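Local coordinates for thymidylate synthase 1 (Bacillus subtilis, PDB 1BKP), which catalyses the reductive methylation of dUMP to dTMP, using 5,10-methylenetetrahydrofolate as both methyl donor and reductant, at residues Thr66-Lys69 and Glu70-Ile74; Arg116-Gly120 and Glu121-Gln125; Asp127-Leu130 and His131-Asn135; Trp166-His170 and Gly171-Leu175. All blocks are in the same frame, centred on the assembly; numbering follows the deposited sequence.

Interaction 1: Thr66-Lys69 and Glu70-Ile74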
loop_
_atom_site.group_PDB
_atom_site.type_symbol
_atom_site.label_atom_id
_atom_site.label_comp_id
_atom_site.label_asym_id
_atom_site.label_seq_id
_atom_site.Cartn_x
_atom_site.Cartn_y
_atom_site.Cartn_z
ATOM N N THR A 66 -23.271 -11.700 -1.843
ATOM C CA THR A 66 -22.138 -12.501 -1.374
ATOM C C THR A 66 -20.963 -11.579 -0.959
ATOM O O THR A 66 -20.340 -11.812 0.066
ATOM C CB THR A 66 -21.644 -13.350 -2.500
ATOM O OG1 THR A 66 -22.764 -14.145 -2.887
ATOM C CG2 THR A 66 -20.473 -14.231 -2.076
ATOM N N ALA A 67 -20.739 -10.509 -1.705
ATOM C CA ALA A 67 -19.643 -9.570 -1.338
ATOM C C ALA A 67 -19.894 -8.921 0.005
ATOM O O ALA A 67 -18.931 -8.786 0.812
ATOM C CB ALA A 67 -19.503 -8.500 -2.433
ATOM N N ILE A 68 -21.152 -8.455 0.239
ATOM C CA ILE A 68 -21.496 -7.889 1.534
ATOM C C ILE A 68 -21.455 -8.914 2.642
ATOM O O ILE A 68 -20.980 -8.615 3.747
ATOM C CB ILE A 68 -22.809 -7.141 1.493
ATOM C CG1 ILE A 68 -22.633 -6.039 0.472
ATOM C CG2 ILE A 68 -23.218 -6.612 2.864
ATOM C CD1 ILE A 68 -23.953 -5.236 0.196
ATOM N N LYS A 69 -21.894 -10.145 2.365
ATOM C CA LYS A 69 -21.778 -11.181 3.420
ATOM C C LYS A 69 -20.350 -11.438 3.886
ATOM O O LYS A 69 -20.120 -11.549 5.136
ATOM C CB LYS A 69 -22.494 -12.499 3.043
ATOM C CG LYS A 69 -24.015 -12.384 3.037
ATOM C CD LYS A 69 -24.585 -13.611 2.341
ATOM C CE LYS A 69 -26.096 -13.616 2.412
ATOM N NZ LYS A 69 -26.640 -14.745 1.611
ATOM N N GLU A 70 -19.421 -11.600 2.910
ATOM C CA GLU A 70 -18.001 -11.845 3.219
ATOM C C GLU A 70 -17.454 -10.618 3.916
ATOM O O GLU A 70 -16.737 -10.752 4.889
ATOM C CB GLU A 70 -17.218 -12.087 1.944
ATOM C CG GLU A 70 -15.792 -12.399 2.162
ATOM C CD GLU A 70 -15.092 -12.421 0.829
ATOM O OE1 GLU A 70 -15.270 -13.422 0.111
ATOM O OE2 GLU A 70 -14.579 -11.375 0.418
ATOM N N LEU A 71 -17.829 -9.424 3.463
ATOM C CA LEU A 71 -17.369 -8.198 4.198
ATOM C C LEU A 71 -17.773 -8.237 5.675
ATOM O O LEU A 71 -16.960 -7.999 6.555
ATOM C CB LEU A 71 -17.944 -6.955 3.521
ATOM C CG LEU A 71 -17.422 -5.637 4.138
ATOM C CD1 LEU A 71 -15.971 -5.383 3.672
ATOM C CD2 LEU A 71 -18.359 -4.515 3.746
ATOM N N LEU A 72 -19.035 -8.594 5.987
ATOM C CA LEU A 72 -19.486 -8.616 7.399
ATOM C C LEU A 72 -18.777 -9.679 8.243
ATOM O O LEU A 72 -18.429 -9.444 9.390
ATOM C CB LEU A 72 -21.008 -8.835 7.480
ATOM C CG LEU A 72 -21.835 -7.725 6.782
ATOM C CD1 LEU A 72 -23.383 -8.168 6.667
ATOM C CD2 LEU A 72 -21.701 -6.449 7.655
ATOM N N TRP A 73 -18.499 -10.819 7.630
ATOM C CA TRP A 73 -17.843 -11.937 8.291
ATOM C C TRP A 73 -16.421 -11.423 8.702
ATOM O O TRP A 73 -15.917 -11.728 9.788
ATOM C CB TRP A 73 -17.684 -13.081 7.257
ATOM C CG TRP A 73 -16.917 -14.269 7.709
ATOM C CD1 TRP A 73 -17.140 -15.008 8.822
ATOM C CD2 TRP A 73 -15.795 -14.883 7.044
ATOM N NE1 TRP A 73 -16.230 -16.054 8.909
ATOM C CE2 TRP A 73 -15.415 -16.008 7.811
ATOM C CE3 TRP A 73 -15.095 -14.604 5.877
ATOM C CZ2 TRP A 73 -14.371 -16.839 7.441
ATOM C CZ3 TRP A 73 -14.029 -15.451 5.501
ATOM C CH2 TRP A 73 -13.691 -16.527 6.260
ATOM N N ILE A 74 -15.690 -10.826 7.756
ATOM C CA ILE A 74 -14.349 -10.320 8.074
ATOM C C ILE A 74 -14.304 -9.079 9.040
ATOM O O ILE A 74 -13.555 -9.079 10.088
ATOM C CB ILE A 74 -13.610 -9.911 6.758
ATOM C CG1 ILE A 74 -13.451 -11.154 5.789
ATOM C CG2 ILE A 74 -12.148 -9.361 7.063
ATOM C CD1 ILE A 74 -13.162 -10.596 4.273
#

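Interaction 2: Arg116-Gly120 and Glu121-Gln125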
loop_
_atom_site.group_PDB
_atom_site.type_symbol
_atom_site.label_atom_id
_atom_site.label_comp_id
_atom_site.label_asym_id
_atom_site.label_seq_id
_atom_site.Cartn_x
_atom_site.Cartn_y
_atom_site.Cartn_z
ATOM N N ARG A 116 -4.497 -2.994 20.722
ATOM C CA ARG A 116 -4.235 -1.578 20.891
ATOM C C ARG A 116 -4.779 -1.070 22.258
ATOM O O ARG A 116 -5.877 -1.418 22.638
ATOM C CB ARG A 116 -4.916 -0.760 19.802
ATOM C CG ARG A 116 -4.573 -1.119 18.350
ATOM C CD ARG A 116 -3.103 -0.889 18.013
ATOM N NE ARG A 116 -2.576 0.337 18.595
ATOM C CZ ARG A 116 -2.435 1.489 17.940
ATOM N NH1 ARG A 116 -2.828 1.615 16.673
ATOM N NH2 ARG A 116 -1.772 2.477 18.505
ATOM N N SER A 117 -3.992 -0.291 23.011
ATOM C CA SER A 117 -4.523 0.238 24.293
ATOM C C SER A 117 -5.347 1.527 24.027
ATOM O O SER A 117 -4.854 2.432 23.383
ATOM C CB SER A 117 -3.372 0.609 25.222
ATOM O OG SER A 117 -2.470 -0.470 25.334
ATOM N N LEU A 118 -6.568 1.624 24.523
ATOM C CA LEU A 118 -7.305 2.828 24.332
ATOM C C LEU A 118 -8.198 3.041 25.560
ATOM O O LEU A 118 -8.985 2.181 25.897
ATOM C CB LEU A 118 -8.196 2.658 23.114
ATOM C CG LEU A 118 -9.048 3.897 22.784
ATOM C CD1 LEU A 118 -8.162 5.066 22.361
ATOM C CD2 LEU A 118 -10.014 3.509 21.714
ATOM N N ASN A 119 -7.995 4.149 26.275
ATOM C CA ASN A 119 -8.819 4.540 27.441
ATOM C C ASN A 119 -8.907 3.498 28.499
ATOM O O ASN A 119 -10.003 3.213 29.010
ATOM C CB ASN A 119 -10.222 4.917 26.988
ATOM C CG ASN A 119 -10.222 6.160 26.135
ATOM O OD1 ASN A 119 -9.286 6.937 26.190
ATOM N ND2 ASN A 119 -11.224 6.310 25.277
ATOM N N GLY A 120 -7.815 2.822 28.747
ATOM C CA GLY A 120 -7.847 1.805 29.803
ATOM C C GLY A 120 -8.343 0.401 29.459
ATOM O O GLY A 120 -8.450 -0.452 30.329
ATOM N N GLU A 121 -8.606 0.176 28.174
ATOM C CA GLU A 121 -9.091 -1.095 27.654
ATOM C C GLU A 121 -8.194 -1.522 26.465
ATOM O O GLU A 121 -7.480 -0.699 25.928
ATOM C CB GLU A 121 -10.529 -0.842 27.187
ATOM C CG GLU A 121 -11.531 -1.868 27.645
ATOM C CD GLU A 121 -12.893 -1.623 27.006
ATOM O OE1 GLU A 121 -13.602 -0.703 27.476
ATOM O OE2 GLU A 121 -13.234 -2.325 26.021
ATOM N N LYS A 122 -8.163 -2.819 26.116
ATOM C CA LYS A 122 -7.380 -3.343 24.972
ATOM C C LYS A 122 -8.469 -3.451 23.937
ATOM O O LYS A 122 -9.534 -3.994 24.213
ATOM C CB LYS A 122 -6.812 -4.735 25.226
ATOM C CG LYS A 122 -5.584 -4.717 26.058
ATOM C CD LYS A 122 -4.393 -4.211 25.312
ATOM C CE LYS A 122 -3.190 -4.220 26.258
ATOM N NZ LYS A 122 -1.877 -4.131 25.568
ATOM N N VAL A 123 -8.193 -2.989 22.736
ATOM C CA VAL A 123 -9.226 -2.924 21.725
ATOM C C VAL A 123 -8.577 -3.460 20.422
ATOM O O VAL A 123 -7.363 -3.426 20.313
ATOM C CB VAL A 123 -9.521 -1.382 21.757
ATOM C CG1 VAL A 123 -8.852 -0.543 20.652
ATOM C CG2 VAL A 123 -10.875 -1.059 22.322
ATOM N N ASP A 124 -9.399 -3.886 19.452
ATOM C CA ASP A 124 -8.884 -4.413 18.159
ATOM C C ASP A 124 -8.754 -3.270 17.108
ATOM O O ASP A 124 -9.087 -2.074 17.364
ATOM C CB ASP A 124 -9.773 -5.614 17.685
ATOM C CG ASP A 124 -11.208 -5.209 17.357
ATOM O OD1 ASP A 124 -11.462 -4.096 16.779
ATOM O OD2 ASP A 124 -12.110 -5.988 17.727
ATOM N N GLN A 125 -8.319 -3.626 15.906
ATOM C CA GLN A 125 -8.126 -2.616 14.877
ATOM C C GLN A 125 -9.353 -1.904 14.437
ATOM O O GLN A 125 -9.286 -0.774 14.010
ATOM C CB GLN A 125 -7.507 -3.297 13.636
ATOM C CG GLN A 125 -6.019 -3.744 13.830
ATOM C CD GLN A 125 -5.425 -4.193 12.483
ATOM O OE1 GLN A 125 -5.417 -3.378 11.504
ATOM N NE2 GLN A 125 -5.035 -5.477 12.373
#

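Interaction 3: Asp127-Leu130 and His131-Asn135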
loop_
_atom_site.group_PDB
_atom_site.type_symbol
_atom_site.label_atom_id
_atom_site.label_comp_id
_atom_site.label_asym_id
_atom_site.label_seq_id
_atom_site.Cartn_x
_atom_site.Cartn_y
_atom_site.Cartn_z
ATOM N N ASP A 127 -12.321 -1.333 16.274
ATOM C CA ASP A 127 -12.764 -0.367 17.287
ATOM C C ASP A 127 -11.774 0.763 17.478
ATOM O O ASP A 127 -12.187 1.922 17.677
ATOM C CB ASP A 127 -12.978 -1.090 18.611
ATOM C CG ASP A 127 -14.219 -1.990 18.580
ATOM O OD1 ASP A 127 -15.193 -1.677 17.835
ATOM O OD2 ASP A 127 -14.142 -3.039 19.242
ATOM N N TYR A 128 -10.488 0.480 17.255
ATOM C CA TYR A 128 -9.525 1.516 17.416
ATOM C C TYR A 128 -9.741 2.528 16.250
ATOM O O TYR A 128 -9.832 3.757 16.434
ATOM C CB TYR A 128 -8.103 0.943 17.328
ATOM C CG TYR A 128 -7.083 2.026 17.594
ATOM C CD1 TYR A 128 -6.775 2.409 18.909
ATOM C CD2 TYR A 128 -6.467 2.698 16.544
ATOM C CE1 TYR A 128 -5.874 3.408 19.164
ATOM C CE2 TYR A 128 -5.560 3.694 16.787
ATOM C CZ TYR A 128 -5.261 4.021 18.089
ATOM O OH TYR A 128 -4.205 4.875 18.254
ATOM N N LEU A 129 -9.914 2.000 15.031
ATOM C CA LEU A 129 -10.150 2.881 13.877
ATOM C C LEU A 129 -11.431 3.699 14.068
ATOM O O LEU A 129 -11.429 4.934 13.838
ATOM C CB LEU A 129 -10.355 1.993 12.592
ATOM C CG LEU A 129 -10.812 2.795 11.296
ATOM C CD1 LEU A 129 -9.688 3.765 10.857
ATOM C CD2 LEU A 129 -11.258 1.867 10.105
ATOM N N LEU A 130 -12.524 3.064 14.512
ATOM C CA LEU A 130 -13.811 3.809 14.644
ATOM C C LEU A 130 -13.668 5.001 15.623
ATOM O O LEU A 130 -14.034 6.167 15.294
ATOM C CB LEU A 130 -14.906 2.860 15.122
ATOM C CG LEU A 130 -15.446 1.950 13.996
ATOM C CD1 LEU A 130 -16.393 1.027 14.622
ATOM C CD2 LEU A 130 -16.145 2.674 12.781
ATOM N N HIS A 131 -12.952 4.727 16.722
ATOM C CA HIS A 131 -12.711 5.727 17.744
ATOM C C HIS A 131 -11.871 6.874 17.173
ATOM O O HIS A 131 -12.173 8.040 17.357
ATOM C CB HIS A 131 -12.033 5.110 18.947
ATOM C CG HIS A 131 -11.651 6.134 20.015
ATOM N ND1 HIS A 131 -10.520 6.918 19.915
ATOM C CD2 HIS A 131 -12.295 6.546 21.124
ATOM C CE1 HIS A 131 -10.504 7.788 20.912
ATOM N NE2 HIS A 131 -11.563 7.582 21.662
ATOM N N GLN A 132 -10.785 6.524 16.478
ATOM C CA GLN A 132 -9.851 7.519 15.914
ATOM C C GLN A 132 -10.417 8.396 14.791
ATOM O O GLN A 132 -10.128 9.610 14.726
ATOM C CB GLN A 132 -8.570 6.817 15.436
ATOM C CG GLN A 132 -7.710 6.268 16.638
ATOM C CD GLN A 132 -7.227 7.427 17.590
ATOM O OE1 GLN A 132 -7.804 7.669 18.627
ATOM N NE2 GLN A 132 -6.206 8.138 17.179
ATOM N N LEU A 133 -11.272 7.811 13.950
ATOM C CA LEU A 133 -11.895 8.612 12.906
ATOM C C LEU A 133 -12.782 9.719 13.553
ATOM O O LEU A 133 -12.879 10.841 13.041
ATOM C CB LEU A 133 -12.783 7.713 12.026
ATOM C CG LEU A 133 -12.006 6.773 11.073
ATOM C CD1 LEU A 133 -12.979 5.841 10.326
ATOM C CD2 LEU A 133 -11.175 7.694 10.068
ATOM N N LYS A 134 -13.427 9.393 14.667
ATOM C CA LYS A 134 -14.262 10.412 15.331
ATOM C C LYS A 134 -13.474 11.375 16.215
ATOM O O LYS A 134 -13.837 12.532 16.289
ATOM C CB LYS A 134 -15.325 9.749 16.260
ATOM C CG LYS A 134 -16.349 8.891 15.467
ATOM C CD LYS A 134 -17.431 8.280 16.357
ATOM C CE LYS A 134 -16.816 7.136 17.181
ATOM N NZ LYS A 134 -17.892 6.310 17.825
ATOM N N ASN A 135 -12.463 10.878 16.916
ATOM C CA ASN A 135 -11.739 11.663 17.927
ATOM C C ASN A 135 -10.376 12.221 17.521
ATOM O O ASN A 135 -9.922 13.182 18.120
ATOM C CB ASN A 135 -11.558 10.787 19.188
ATOM C CG ASN A 135 -12.900 10.433 19.821
ATOM O OD1 ASN A 135 -13.483 9.336 19.647
ATOM N ND2 ASN A 135 -13.476 11.420 20.363
#

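Interaction 4: Trp166-His170 and Gly171-Leu175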
loop_
_atom_site.group_PDB
_atom_site.type_symbol
_atom_site.label_atom_id
_atom_site.label_comp_id
_atom_site.label_asym_id
_atom_site.label_seq_id
_atom_site.Cartn_x
_atom_site.Cartn_y
_atom_site.Cartn_z
ATOM N N TRP A 166 -7.431 5.607 5.773
ATOM C CA TRP A 166 -8.623 6.449 5.721
ATOM C C TRP A 166 -8.163 7.883 5.975
ATOM O O TRP A 166 -7.179 8.093 6.676
ATOM C CB TRP A 166 -9.575 6.011 6.888
ATOM C CG TRP A 166 -10.036 4.549 6.818
ATOM C CD1 TRP A 166 -9.307 3.416 7.159
ATOM C CD2 TRP A 166 -11.300 4.088 6.396
ATOM N NE1 TRP A 166 -10.055 2.300 6.947
ATOM C CE2 TRP A 166 -11.280 2.683 6.469
ATOM C CE3 TRP A 166 -12.461 4.734 5.959
ATOM C CZ2 TRP A 166 -12.379 1.893 6.090
ATOM C CZ3 TRP A 166 -13.569 3.968 5.581
ATOM C CH2 TRP A 166 -13.507 2.537 5.640
ATOM N N TYR A 167 -8.888 8.863 5.420
ATOM C CA TYR A 167 -8.444 10.243 5.623
ATOM C C TYR A 167 -9.742 11.031 5.906
ATOM O O TYR A 167 -10.771 10.827 5.208
ATOM C CB TYR A 167 -7.866 10.785 4.320
ATOM C CG TYR A 167 -6.816 9.873 3.709
ATOM C CD1 TYR A 167 -7.175 8.812 2.870
ATOM C CD2 TYR A 167 -5.464 10.097 3.914
ATOM C CE1 TYR A 167 -6.220 8.024 2.268
ATOM C CE2 TYR A 167 -4.500 9.315 3.283
ATOM C CZ TYR A 167 -4.903 8.294 2.468
ATOM O OH TYR A 167 -3.953 7.560 1.808
ATOM N N VAL A 168 -9.636 12.033 6.772
ATOM C CA VAL A 168 -10.801 12.861 7.025
ATOM C C VAL A 168 -10.385 14.291 6.689
ATOM O O VAL A 168 -9.404 14.806 7.272
ATOM C CB VAL A 168 -11.285 12.811 8.510
ATOM C CG1 VAL A 168 -12.479 13.831 8.642
ATOM C CG2 VAL A 168 -11.717 11.424 8.875
ATOM N N LYS A 169 -11.040 14.870 5.687
ATOM C CA LYS A 169 -10.727 16.232 5.303
ATOM C C LYS A 169 -12.055 16.935 4.912
ATOM O O LYS A 169 -12.825 16.370 4.104
ATOM C CB LYS A 169 -9.732 16.290 4.139
ATOM C CG LYS A 169 -8.404 15.560 4.392
ATOM C CD LYS A 169 -7.378 15.835 3.250
ATOM C CE LYS A 169 -6.065 15.074 3.349
ATOM N NZ LYS A 169 -5.285 15.283 4.622
ATOM N N HIS A 170 -12.321 18.093 5.563
ATOM C CA HIS A 170 -13.512 18.934 5.293
ATOM C C HIS A 170 -14.825 18.184 5.480
ATOM O O HIS A 170 -15.721 18.271 4.672
ATOM C CB HIS A 170 -13.454 19.482 3.882
ATOM C CG HIS A 170 -12.492 20.619 3.709
ATOM N ND1 HIS A 170 -11.756 21.143 4.762
ATOM C CD2 HIS A 170 -12.197 21.381 2.619
ATOM C CE1 HIS A 170 -11.060 22.188 4.331
ATOM N NE2 HIS A 170 -11.310 22.353 3.037
ATOM N N GLY A 171 -14.892 17.384 6.534
ATOM C CA GLY A 171 -16.104 16.649 6.784
ATOM C C GLY A 171 -16.309 15.459 5.891
ATOM O O GLY A 171 -17.347 14.834 5.980
ATOM N N LYS A 172 -15.330 15.145 5.045
ATOM C CA LYS A 172 -15.489 13.954 4.213
ATOM C C LYS A 172 -14.452 12.825 4.575
ATOM O O LYS A 172 -13.258 13.099 4.890
ATOM C CB LYS A 172 -15.337 14.333 2.754
ATOM C CG LYS A 172 -16.414 15.318 2.291
ATOM C CD LYS A 172 -16.076 15.811 0.906
ATOM C CE LYS A 172 -17.038 16.830 0.430
ATOM N NZ LYS A 172 -16.430 17.572 -0.757
ATOM N N LEU A 173 -14.945 11.584 4.505
ATOM C CA LEU A 173 -14.175 10.386 4.764
ATOM C C LEU A 173 -13.722 9.705 3.438
ATOM O O LEU A 173 -14.560 9.184 2.676
ATOM C CB LEU A 173 -15.048 9.408 5.540
ATOM C CG LEU A 173 -14.351 8.147 6.093
ATOM C CD1 LEU A 173 -13.149 8.478 6.995
ATOM C CD2 LEU A 173 -15.382 7.278 6.952
ATOM N N HIS A 174 -12.421 9.783 3.134
ATOM C CA HIS A 174 -11.823 9.176 1.919
ATOM C C HIS A 174 -11.254 7.815 2.333
ATOM O O HIS A 174 -10.735 7.660 3.482
ATOM C CB HIS A 174 -10.706 10.103 1.397
ATOM C CG HIS A 174 -11.147 11.517 1.205
ATOM N ND1 HIS A 174 -11.415 12.088 -0.039
ATOM C CD2 HIS A 174 -11.291 12.531 2.118
ATOM C CE1 HIS A 174 -11.704 13.377 0.121
ATOM N NE2 HIS A 174 -11.635 13.677 1.409
ATOM N N LEU A 175 -11.285 6.837 1.386
ATOM C CA LEU A 175 -10.825 5.505 1.708
ATOM C C LEU A 175 -9.859 5.113 0.614
ATOM O O LEU A 175 -10.172 5.300 -0.578
ATOM C CB LEU A 175 -11.989 4.454 1.713
ATOM C CG LEU A 175 -11.560 2.962 1.695
ATOM C CD1 LEU A 175 -10.686 2.702 2.969
ATOM C CD2 LEU A 175 -12.794 2.039 1.702
HETATM O O HOH W 1 -12.074 16.252 1.477
#

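Interaction 1: Thr66-Lys69 and Glu70-Ile74
Ile-68 and Leu-72 run side by side and point the same way, Ile-68 CG2 lying 4.1 Å from Leu-72 CD1. Leu-72 keeps CG anti to its carbonyl carbon (chi1 -61°), which lays the branch back over the preceding turn and brings Leu-72 CG to 3.3 Å from Ile-68 O. That same carbonyl accepts the Leu-72 N bond at 3.0 Å. Next to it, Leu-71 CB rests 3.4 Å from Ala-67 O. This is the buried, close-set part. The backbone shows the regular alpha-helix 64-75: Glu-70 N reaches Thr-66 O at 3.0 Å with an N-H...O angle of 170°, and Leu-71 N and Trp-73 N repeat the i to i+4 pattern on Ala-67 O and Lys-69 O. Helix 188-206 packs against it, with Phe-190 on Ala-67 and Glu-70 and Met-201 on Leu-72. The partly exposed side is looser, Thr-66 CG2 staying 5.6 Å from Glu-70 CB. Beyond CB the extended Lys-69 chain leaves residues 70-74 and gives its NZ to Met-88 O. Glu-70, although buried, also stretches away from the preceding turn; its OE1 accepts from Trp-93 NE1, and its side chain lies about 9 Å from that of the catalytic Cys-160.

Interaction 2: Arg116-Gly120 and Glu121-Gln125
Val-123 CG1 touches two side chains of the facing strand, 4.0 Å from Arg-116 CB and 4.1 Å from Leu-118 CB. All three project from the face that also carries Glu-121; Ser-117 and Lys-122 project from the other. There Lys-122 folds at chi2 (-73°) and runs alongside its cross-strand mate, Lys-122 CE coming to 3.9 Å from Ser-117 OG. Arg-116 is bent too, at chi2 and chi3, and this turns its guanidinium away from Val-123. The frame is a tight beta hairpin: Arg-116 and Val-123 form a hydrogen-bonded pair through Val-123 N to Arg-116 O (2.8 Å) and Arg-116 N to Val-123 O (2.9 Å), and a type I' turn closes it. At the turn Leu-118 N meets Glu-121 O at 2.9 Å almost straight, and Glu-121 N returns a bond to Leu-118 O. Gly-120 has backbone angles at which a CB would press on the preceding carbonyl. Arg-116 forms a salt bridge with Asp-153 of the second subunit and a cation-pi contact with Tyr-128. The chemistry thus divides: backbone bonds and a small apolar patch hold the hairpin, while the arginine's charge is probably balanced across the dimer interface.

Interaction 3: Asp127-Leu130 and His131-Asn135
Tyr-128 carries CG anti to its backbone N (chi1 -176°), while Gln-132, one turn on, has CG anti to its own carbonyl carbon (chi1 -69°) and then bends at chi2; the two rotations put the glutamine chain over a face of the phenol ring. Gln-132 CG does the touching, 3.4 Å from Tyr-128 CE2 and offset toward the rim, a CH-pi contact. Beyond it the amide plane is tilted 28° from the ring plane. The amide is turned so that a lone pair of Gln-132 OE1 accepts from His-131 ND1 at 3.1 Å, the oxygen lying in the imidazole plane; this somewhat bent bond helps to hold the rotation of both groups. Shortening Gln-132 to an alanine is likely to strip the phenol face of its CG cover and leave His-131 ND1 without this acceptor, so that the imidazole could turn more easily. These side chains ride on helix 125-135, whose i to i+4 bonds include Gln-132 N to Tyr-128 O at 2.9 Å and Leu-133 N to Leu-129 O at 2.9 Å. On the buried flank Leu-129 CD1 meets Leu-133 CG at 3.8 Å, the two branches slanting past each other, and both leucines press on Trp-166 of strand 161-169. Leu-130 packs instead on helix 188-206, and Tyr-128 on Arg-141, which probably binds dUMP; Asp-127 OD1 is hydrogen-bonded to Tyr-254 OH.

Interaction 4: Trp166-His170 and Gly171-Leu175
Leu-175 lays its CD1 over the centre of the six-membered ring of Trp-166, 3.6 Å from the ring centroid and 12° off the normal, a CH-pi contact squarely on the face. Leu-173 comes to the same indole at its edge, with Leu-173 CG 3.9 Å from Trp-166 CE3, and reaches on with Leu-173 CD1 to Val-168 CG2 at 3.8 Å. The indole gets there because its CG is anti to the carbonyl carbon (chi1 -60°), and Leu-175 points the same way beside it. With an alanine in place of Trp-166, Leu-175 CD1 would probably lose the ring face it covers and Leu-173 the edge it abuts, opening a gap in this apolar layer. On the other face of the hairpin the side chains of Tyr-167 and His-174 cross at about a right angle. Their backbones form a hydrogen-bonded pair, His-174 N to Tyr-167 O measuring 2.8 Å. Toward the turn, one water donates to Lys-169 O at 2.7 Å and bonds His-174 NE2 at 2.6 Å, lying in the imidazole plane. Lys-172 N also binds Lys-169 O, from above the carbonyl plane, as the type I' turn through His-170 and Gly-171 closes. Lys-169 NZ forms a salt bridge with Asp-219 of the second subunit. Within the six-stranded mixed sheet, strand 172-183 lies between strand 161-169 and strand 209-223; the Trp-166, Leu-173 and Val-168 face is covered by Leu-133 of helix 125-135, and Ile-202 of helix 188-206 packs on Trp-166 and Leu-173.

Overall arrangement
Along the chain the four contacts come in series; none nests in or crosses another. Interaction 1 lies within one helix and closes no loop, its centre about 21 to 25 Å from the centres of the other three. Interaction 2 closes the two-residue turn of hairpin 116-123, and the chain then enters helix 125-135, which also packs back on the hairpin, Leu-118 CD2 lying 3.5 Å from His-131 CG. Interaction 4 closes a second turn, joining strands 161-169 and 172-183, and helix 125-135 leans on it, Leu-129 CD2 being 3.4 Å from Trp-166 NE1. Interaction 3 therefore connects the peripheral hairpin to the main sheet. Both hairpins also touch the second subunit.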